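Local coordinates for filamentation induced by cAMP protein Fic (Desulfovibrio alaskensis, PDB 4RGL) that is of unknown function but belongs to the Fic/DOC family, pairing a mainly helical Fic core with a C-terminal domain of the helix-turn-helix clan, at residues H167-S172 against I200-W204; L21-I25 against L245-R249; Q268-L272 against N301-A306. Residue numbers count along the deposited sequence, not the author numbering.

Contact 1: H167-S172 against I200-W204; sequences HPLVAS and ILRNW
His167 is the N-cap of the helix that runs on from Pro168, and its t rotamer (chi2 near -88°) lets ND1 accept a capping bond from Leu169 N at 3.1 Å. The same conformation turns the imidazole edge toward the face of Trp204 in a T-shaped stack, the centroids of His167 and the Trp204 six-membered ring 4.6 Å apart and the planes at 82°. Trp204 (chi1 t, chi2 near 55°) also receives Pro168 CG, 4.0 Å from the centroid of the Trp204 five-membered ring, a CH-pi contact over the face. Leu169 and Leu201 are both mt; Leu169 CD2 lies 3.7 Å from Trp204 CZ3 and 4.0 Å from Leu201 CD2.

Ile200 to Arg202 are helical, and Trp204 N bonds to Leu201 O at 3.2 Å. The backbones come nearest at Ser172 and Ile200 (CA-CA 5.6 Å) and at Pro168 and Leu201 (6.1 Å). Ser172 (p) gives its OG proton to Leu169 O (2.9 Å) within its own helix, while Ser172 CB packs against Ile200 CG2 at 3.8 Å. Pairing of helices 168-182 and 189-202 is characteristic of the Fic fold: the signature HPFx(D/E)GNGR, here HPFADGNGR, spans their connection and enters the second helix.

Contact 2: L21-I25 against L245-R249; sequences LVAEI and LGALR
Two helical segments, 21-25 and 245-249, run nearly parallel, their axes 9.8 Å apart at closest approach with a crossing angle of 20°. The register matches residues one turn apart on each side: Leu21 lies by Leu245 (CA-CA 6.3 Å) and Ile25 by Arg249 (5.4 Å).

Apolar contacts fill the space between the axes. Leu21, in the mt rotamer, points toward the other helix and sets CD1 3.8 Å from Leu245 CB and 3.9 Å from Gly246 N. Ile25 (mt) starts sideways but extends CD1 to 3.4 Å from Leu245 O and 3.9 Å from Leu245 CD2, and its CG1 lies 3.8 Å from Arg249 CB. Leu245 is itself mt. Val22 adds a looser contact, its CG2 4.2 Å from Leu245 CD1.

Polar groups border this layer. Arg249, with chi1 and chi2 t and chi3 p, brings CD to 3.2 Å from Glu24 OE1, which lies near the plane of the guanidinium, at its edge, and forms a long salt bridge from NH1 to Glu24 OE1 at 3.8 Å. One face of its guanidinium rests on Leu21, with NH1 3.8 Å from Leu21 CD2. Glu24 uses its other oxygen, OE2, in a salt bridge to Arg253.

Helix 16-32 thus joins helix 238-257 at the Fic core: Ile25 and Leu245 both meet Leu169 of helix 168-182, while Leu248 reaches Gln197 and Leu201 of helix 189-202.

Contact 3: Q268-L272 against N301-A306; sequences QVAAL and NYLNPA
Helices 267-276 and 295-308 cross almost at right angles (-83°), with axes 8.5 Å apart and Val269 nearest Tyr302 (CA-CA 5.4 Å). Segment 301-306 opens with a wider pi-type turn at 301-303. Asn301 contributes its carbonyl, O lying 3.4 Å from Gln268 CB. Tyr302, chi1 m, lays its ring over that methylene: Gln268 CB is 3.8 Å from the ring centroid in a CH-pi contact, and Tyr302 CD2 is 3.2 Å from Gln268 O. Leu272 (tt) packs CD1 3.8 Å from Tyr302 CB and, one residue on, 3.8 Å from Leu303 N. Pro305, lacking an amide proton, kinks the helix and places CB 3.8 Å from CG2 of Val269 (t). Ala306 closes the contact, with CB 3.9 Å from Val269 CG1 and 4.2 Å from Leu272 CD2. Helix 283-290 adjoins, Leu286 meeting Leu272 and Leu290 meeting Tyr302; with strands 281-282, 326-329 and 312-314 the three helices make a winged-helix topology, helix 295-308 standing where such proteins have the recognition helix.

From the N terminus, helix 16-32 supplies the first half of contact 2, whose partner arrives in helix 238-257 after 219 intervening residues, so this contact closes a loop around most of the Fic core. Contact 1 opens and closes within that loop, joining helices 168-182 and 189-202. The two contacts touch: Leu169 packs on Val22, Ile25 and Leu245, and Leu201 on Leu248, making one continuous four-helix cluster. Contact 3 begins only after contact 2 has closed and joins helices 267-276 and 295-308 within the separate C-terminal domain, its nearest atoms about 35 Å from contact 2 and about 31 Å from contact 1.

Contact 1: H167-S172 against I200-W204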
loop_
_atom_site.group_PDB
_atom_site.type_symbol
_atom_site.label_atom_id
_atom_site.label_comp_id
_atom_site.label_asym_id
_atom_site.label_seq_id
_atom_site.Cartn_x
_atom_site.Cartn_y
_atom_site.Cartn_z
ATOM N N HIS A 167 -12.019 -17.717 -8.511
ATOM C CA HIS A 167 -11.966 -16.265 -8.650
ATOM C C HIS A 167 -10.653 -15.720 -8.069
ATOM O O HIS A 167 -10.167 -16.234 -7.063
ATOM C CB HIS A 167 -13.180 -15.617 -7.956
ATOM C CG HIS A 167 -13.311 -14.153 -8.224
ATOM N ND1 HIS A 167 -12.669 -13.215 -7.435
ATOM C CD2 HIS A 167 -13.974 -13.513 -9.213
ATOM C CE1 HIS A 167 -12.968 -12.040 -7.961
ATOM N NE2 HIS A 167 -13.762 -12.169 -9.028
ATOM N N PRO A 168 -10.054 -14.667 -8.695
ATOM C CA PRO A 168 -8.772 -14.142 -8.186
ATOM C C PRO A 168 -8.760 -13.943 -6.657
ATOM O O PRO A 168 -7.762 -14.270 -6.011
ATOM C CB PRO A 168 -8.633 -12.809 -8.909
ATOM C CG PRO A 168 -9.325 -13.015 -10.197
ATOM C CD PRO A 168 -10.464 -13.977 -9.937
ATOM N N LEU A 169 -9.874 -13.422 -6.076
ATOM C CA LEU A 169 -9.974 -13.202 -4.623
ATOM C C LEU A 169 -9.687 -14.491 -3.852
ATOM O O LEU A 169 -8.932 -14.471 -2.882
ATOM C CB LEU A 169 -11.369 -12.662 -4.247
ATOM C CG LEU A 169 -11.670 -11.229 -4.677
ATOM C CD1 LEU A 169 -13.144 -10.914 -4.524
ATOM C CD2 LEU A 169 -10.830 -10.231 -3.897
ATOM N N VAL A 170 -10.248 -15.621 -4.318
ATOM C CA VAL A 170 -10.048 -16.926 -3.681
ATOM C C VAL A 170 -8.669 -17.487 -4.058
ATOM O O VAL A 170 -7.936 -17.953 -3.188
ATOM C CB VAL A 170 -11.183 -17.919 -4.066
ATOM C CG1 VAL A 170 -10.965 -19.282 -3.412
ATOM C CG2 VAL A 170 -12.552 -17.354 -3.699
ATOM N N ALA A 171 -8.312 -17.416 -5.360
ATOM C CA ALA A 171 -7.048 -17.947 -5.879
ATOM C C ALA A 171 -5.839 -17.339 -5.153
ATOM O O ALA A 171 -4.880 -18.059 -4.867
ATOM C CB ALA A 171 -6.945 -17.681 -7.371
ATOM N N SER A 172 -5.894 -16.011 -4.834
ATOM C CA SER A 172 -4.806 -15.329 -4.117
ATOM C C SER A 172 -4.659 -15.876 -2.699
ATOM O O SER A 172 -3.538 -16.042 -2.220
ATOM C CB SER A 172 -5.049 -13.824 -4.072
ATOM O OG SER A 172 -6.185 -13.509 -3.287
ATOM N N ILE A 200 -1.473 -11.357 -7.653
ATOM C CA ILE A 200 -2.645 -12.095 -8.143
ATOM C C ILE A 200 -3.892 -11.161 -8.162
ATOM O O ILE A 200 -4.679 -11.211 -9.112
ATOM C CB ILE A 200 -2.896 -13.372 -7.285
ATOM C CG1 ILE A 200 -1.685 -14.328 -7.362
ATOM C CG2 ILE A 200 -4.188 -14.086 -7.721
ATOM C CD1 ILE A 200 -1.719 -15.472 -6.371
ATOM N N LEU A 201 -4.007 -10.250 -7.159
ATOM C CA LEU A 201 -5.136 -9.316 -7.090
ATOM C C LEU A 201 -4.997 -8.179 -8.120
ATOM O O LEU A 201 -5.996 -7.790 -8.727
ATOM C CB LEU A 201 -5.293 -8.727 -5.679
ATOM C CG LEU A 201 -5.723 -9.717 -4.574
ATOM C CD1 LEU A 201 -5.917 -9.004 -3.262
ATOM C CD2 LEU A 201 -7.004 -10.457 -4.957
ATOM N N ARG A 202 -3.762 -7.647 -8.330
ATOM C CA ARG A 202 -3.600 -6.547 -9.288
ATOM C C ARG A 202 -3.634 -7.067 -10.745
ATOM O O ARG A 202 -3.964 -6.303 -11.654
ATOM C CB ARG A 202 -2.322 -5.739 -9.031
ATOM C CG ARG A 202 -1.043 -6.444 -9.374
ATOM C CD ARG A 202 0.047 -5.436 -9.672
ATOM N NE ARG A 202 -0.122 -4.833 -10.997
ATOM C CZ ARG A 202 0.446 -3.693 -11.370
ATOM N NH1 ARG A 202 1.132 -2.967 -10.492
ATOM N NH2 ARG A 202 0.267 -3.226 -12.597
ATOM N N ASN A 203 -3.380 -8.385 -10.952
ATOM C CA ASN A 203 -3.527 -8.996 -12.283
ATOM C C ASN A 203 -5.008 -9.067 -12.661
ATOM O O ASN A 203 -5.342 -9.151 -13.842
ATOM C CB ASN A 203 -2.884 -10.393 -12.326
ATOM C CG ASN A 203 -1.353 -10.376 -12.353
ATOM O OD1 ASN A 203 -0.708 -9.312 -12.352
ATOM N ND2 ASN A 203 -0.746 -11.561 -12.419
ATOM N N TRP A 204 -5.895 -8.964 -11.649
ATOM C CA TRP A 204 -7.343 -8.902 -11.844
ATOM C C TRP A 204 -7.804 -7.444 -11.900
ATOM O O TRP A 204 -8.435 -7.030 -12.875
ATOM C CB TRP A 204 -8.069 -9.663 -10.711
ATOM C CG TRP A 204 -9.549 -9.400 -10.634
ATOM C CD1 TRP A 204 -10.458 -9.554 -11.637
ATOM C CD2 TRP A 204 -10.306 -9.142 -9.443
ATOM N NE1 TRP A 204 -11.724 -9.284 -11.171
ATOM C CE2 TRP A 204 -11.663 -9.055 -9.821
ATOM C CE3 TRP A 204 -9.968 -8.958 -8.094
ATOM C CZ2 TRP A 204 -12.679 -8.766 -8.903
ATOM C CZ3 TRP A 204 -10.974 -8.659 -7.189
ATOM C CH2 TRP A 204 -12.312 -8.575 -7.595
#

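Contact 2: L21-I25 against L245-R249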
loop_
_atom_site.group_PDB
_atom_site.type_symbol
_atom_site.label_atom_id
_atom_site.label_comp_id
_atom_site.label_asym_id
_atom_site.label_seq_id
_atom_site.Cartn_x
_atom_site.Cartn_y
_atom_site.Cartn_z
ATOM N N LEU A 21 -18.500 -12.828 1.470
ATOM C CA LEU A 21 -17.320 -11.950 1.467
ATOM C C LEU A 21 -16.970 -11.528 0.046
ATOM O O LEU A 21 -16.682 -10.358 -0.186
ATOM C CB LEU A 21 -16.123 -12.639 2.133
ATOM C CG LEU A 21 -16.190 -12.743 3.662
ATOM C CD1 LEU A 21 -15.162 -13.705 4.185
ATOM C CD2 LEU A 21 -16.029 -11.367 4.320
ATOM N N VAL A 22 -17.090 -12.463 -0.924
ATOM C CA VAL A 22 -16.852 -12.164 -2.341
ATOM C C VAL A 22 -17.899 -11.148 -2.830
ATOM O O VAL A 22 -17.546 -10.167 -3.488
ATOM C CB VAL A 22 -16.862 -13.461 -3.207
ATOM C CG1 VAL A 22 -16.824 -13.131 -4.695
ATOM C CG2 VAL A 22 -15.700 -14.378 -2.828
ATOM N N ALA A 23 -19.168 -11.336 -2.425
ATOM C CA ALA A 23 -20.249 -10.431 -2.784
ATOM C C ALA A 23 -20.001 -9.036 -2.238
ATOM O O ALA A 23 -20.190 -8.051 -2.958
ATOM C CB ALA A 23 -21.571 -10.965 -2.263
ATOM N N GLU A 24 -19.567 -8.936 -0.964
ATOM C CA GLU A 24 -19.351 -7.638 -0.345
ATOM C C GLU A 24 -18.113 -6.946 -0.955
ATOM O O GLU A 24 -18.209 -5.788 -1.370
ATOM C CB GLU A 24 -19.211 -7.768 1.183
ATOM C CG GLU A 24 -19.259 -6.419 1.906
ATOM C CD GLU A 24 -19.205 -6.492 3.423
ATOM O OE1 GLU A 24 -19.439 -7.592 3.979
ATOM O OE2 GLU A 24 -18.932 -5.444 4.057
ATOM N N ILE A 25 -16.967 -7.687 -1.078
ATOM C CA ILE A 25 -15.745 -7.141 -1.694
ATOM C C ILE A 25 -16.062 -6.644 -3.106
ATOM O O ILE A 25 -15.786 -5.488 -3.426
ATOM C CB ILE A 25 -14.591 -8.191 -1.707
ATOM C CG1 ILE A 25 -14.155 -8.558 -0.259
ATOM C CG2 ILE A 25 -13.399 -7.676 -2.526
ATOM C CD1 ILE A 25 -13.193 -9.748 -0.170
ATOM N N LEU A 245 -10.046 -13.034 3.116
ATOM C CA LEU A 245 -11.142 -12.302 2.453
ATOM C C LEU A 245 -11.794 -11.333 3.425
ATOM O O LEU A 245 -12.213 -10.245 3.026
ATOM C CB LEU A 245 -12.198 -13.263 1.875
ATOM C CG LEU A 245 -11.765 -14.094 0.655
ATOM C CD1 LEU A 245 -12.865 -15.049 0.239
ATOM C CD2 LEU A 245 -11.381 -13.201 -0.514
ATOM N N GLY A 246 -11.821 -11.709 4.709
ATOM C CA GLY A 246 -12.315 -10.842 5.767
ATOM C C GLY A 246 -11.442 -9.619 5.937
ATOM O O GLY A 246 -11.935 -8.486 5.878
ATOM N N ALA A 247 -10.106 -9.837 6.039
ATOM C CA ALA A 247 -9.129 -8.754 6.148
ATOM C C ALA A 247 -9.181 -7.839 4.918
ATOM O O ALA A 247 -9.192 -6.611 5.065
ATOM C CB ALA A 247 -7.728 -9.328 6.314
ATOM N N LEU A 248 -9.267 -8.443 3.699
ATOM C CA LEU A 248 -9.341 -7.695 2.435
ATOM C C LEU A 248 -10.584 -6.837 2.384
ATOM O O LEU A 248 -10.507 -5.672 1.994
ATOM C CB LEU A 248 -9.314 -8.655 1.244
ATOM C CG LEU A 248 -7.944 -9.228 0.903
ATOM C CD1 LEU A 248 -8.069 -10.504 0.115
ATOM C CD2 LEU A 248 -7.100 -8.210 0.163
ATOM N N ARG A 249 -11.739 -7.394 2.828
ATOM C CA ARG A 249 -12.998 -6.649 2.911
ATOM C C ARG A 249 -12.849 -5.456 3.839
ATOM O O ARG A 249 -13.203 -4.341 3.468
ATOM C CB ARG A 249 -14.128 -7.562 3.402
ATOM C CG ARG A 249 -15.437 -6.819 3.668
ATOM C CD ARG A 249 -16.294 -7.557 4.664
ATOM N NE ARG A 249 -15.658 -7.636 5.979
ATOM C CZ ARG A 249 -16.189 -8.270 7.018
ATOM N NH1 ARG A 249 -17.368 -8.872 6.906
ATOM N NH2 ARG A 249 -15.546 -8.310 8.178
#

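Contact 3: Q268-L272 against N301-A306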
loop_
_atom_site.group_PDB
_atom_site.type_symbol
_atom_site.label_atom_id
_atom_site.label_comp_id
_atom_site.label_asym_id
_atom_site.label_seq_id
_atom_site.Cartn_x
_atom_site.Cartn_y
_atom_site.Cartn_z
ATOM N N GLN A 268 -3.408 30.368 -9.728
ATOM C CA GLN A 268 -3.385 31.788 -9.373
ATOM C C GLN A 268 -3.617 31.971 -7.860
ATOM O O GLN A 268 -2.875 32.708 -7.206
ATOM C CB GLN A 268 -4.455 32.571 -10.181
ATOM C CG GLN A 268 -4.090 32.797 -11.667
ATOM C CD GLN A 268 -4.077 31.521 -12.483
ATOM O OE1 GLN A 268 -4.840 30.583 -12.234
ATOM N NE2 GLN A 268 -3.266 31.499 -13.532
ATOM N N VAL A 269 -4.629 31.260 -7.303
ATOM C CA VAL A 269 -4.989 31.346 -5.878
ATOM C C VAL A 269 -3.888 30.686 -5.001
ATOM O O VAL A 269 -3.591 31.185 -3.913
ATOM C CB VAL A 269 -6.380 30.700 -5.614
ATOM C CG1 VAL A 269 -6.794 30.862 -4.149
ATOM C CG2 VAL A 269 -7.441 31.288 -6.542
ATOM N N ALA A 270 -3.281 29.575 -5.489
ATOM C CA ALA A 270 -2.219 28.866 -4.757
ATOM C C ALA A 270 -0.976 29.752 -4.579
ATOM O O ALA A 270 -0.353 29.733 -3.514
ATOM C CB ALA A 270 -1.844 27.586 -5.488
ATOM N N ALA A 271 -0.634 30.550 -5.618
ATOM C CA ALA A 271 0.525 31.449 -5.582
ATOM C C ALA A 271 0.320 32.593 -4.566
ATOM O O ALA A 271 1.289 33.043 -3.948
ATOM C CB ALA A 271 0.783 32.023 -6.966
ATOM N N LEU A 272 -0.948 33.058 -4.395
ATOM C CA LEU A 272 -1.273 34.138 -3.453
ATOM C C LEU A 272 -1.130 33.653 -1.991
ATOM O O LEU A 272 -0.572 34.374 -1.158
ATOM C CB LEU A 272 -2.711 34.668 -3.711
ATOM C CG LEU A 272 -3.123 35.944 -2.931
ATOM C CD1 LEU A 272 -4.113 36.760 -3.713
ATOM C CD2 LEU A 272 -3.685 35.600 -1.552
ATOM N N ASN A 301 -8.661 37.602 -10.490
ATOM C CA ASN A 301 -8.122 36.238 -10.628
ATOM C C ASN A 301 -7.321 35.792 -9.387
ATOM O O ASN A 301 -6.993 34.610 -9.272
ATOM C CB ASN A 301 -7.223 36.133 -11.879
ATOM C CG ASN A 301 -7.926 36.463 -13.184
ATOM O OD1 ASN A 301 -9.149 36.671 -13.236
ATOM N ND2 ASN A 301 -7.167 36.492 -14.273
ATOM N N TYR A 302 -6.984 36.728 -8.479
ATOM C CA TYR A 302 -6.138 36.388 -7.334
ATOM C C TYR A 302 -6.803 36.771 -5.989
ATOM O O TYR A 302 -7.067 35.890 -5.168
ATOM C CB TYR A 302 -4.757 37.077 -7.456
ATOM C CG TYR A 302 -3.892 36.521 -8.571
ATOM C CD1 TYR A 302 -4.095 36.904 -9.895
ATOM C CD2 TYR A 302 -2.809 35.696 -8.292
ATOM C CE1 TYR A 302 -3.303 36.396 -10.925
ATOM C CE2 TYR A 302 -1.991 35.204 -9.310
ATOM C CZ TYR A 302 -2.238 35.561 -10.625
ATOM O OH TYR A 302 -1.448 35.065 -11.633
ATOM N N LEU A 303 -7.029 38.084 -5.755
ATOM C CA LEU A 303 -7.476 38.585 -4.454
ATOM C C LEU A 303 -8.940 38.163 -4.136
ATOM O O LEU A 303 -9.186 37.607 -3.064
ATOM C CB LEU A 303 -7.341 40.118 -4.391
ATOM C CG LEU A 303 -7.438 40.746 -2.983
ATOM C CD1 LEU A 303 -6.416 40.129 -2.030
ATOM C CD2 LEU A 303 -7.239 42.234 -3.046
ATOM N N ASN A 304 -9.908 38.450 -5.058
ATOM C CA ASN A 304 -11.330 38.110 -4.830
ATOM C C ASN A 304 -11.555 36.558 -4.742
ATOM O O ASN A 304 -12.255 36.107 -3.834
ATOM C CB ASN A 304 -12.230 38.713 -5.922
ATOM C CG ASN A 304 -12.396 40.217 -5.821
ATOM O OD1 ASN A 304 -12.300 40.811 -4.739
ATOM N ND2 ASN A 304 -12.750 40.848 -6.932
ATOM N N PRO A 305 -10.952 35.722 -5.654
ATOM C CA PRO A 305 -11.176 34.261 -5.559
ATOM C C PRO A 305 -10.725 33.688 -4.206
ATOM O O PRO A 305 -11.431 32.861 -3.624
ATOM C CB PRO A 305 -10.329 33.696 -6.708
ATOM C CG PRO A 305 -10.168 34.822 -7.650
ATOM C CD PRO A 305 -10.114 36.063 -6.823
ATOM N N ALA A 306 -9.554 34.143 -3.697
ATOM C CA ALA A 306 -9.034 33.704 -2.396
ATOM C C ALA A 306 -9.879 34.273 -1.244
ATOM O O ALA A 306 -9.958 33.662 -0.177
ATOM C CB ALA A 306 -7.584 34.132 -2.243
#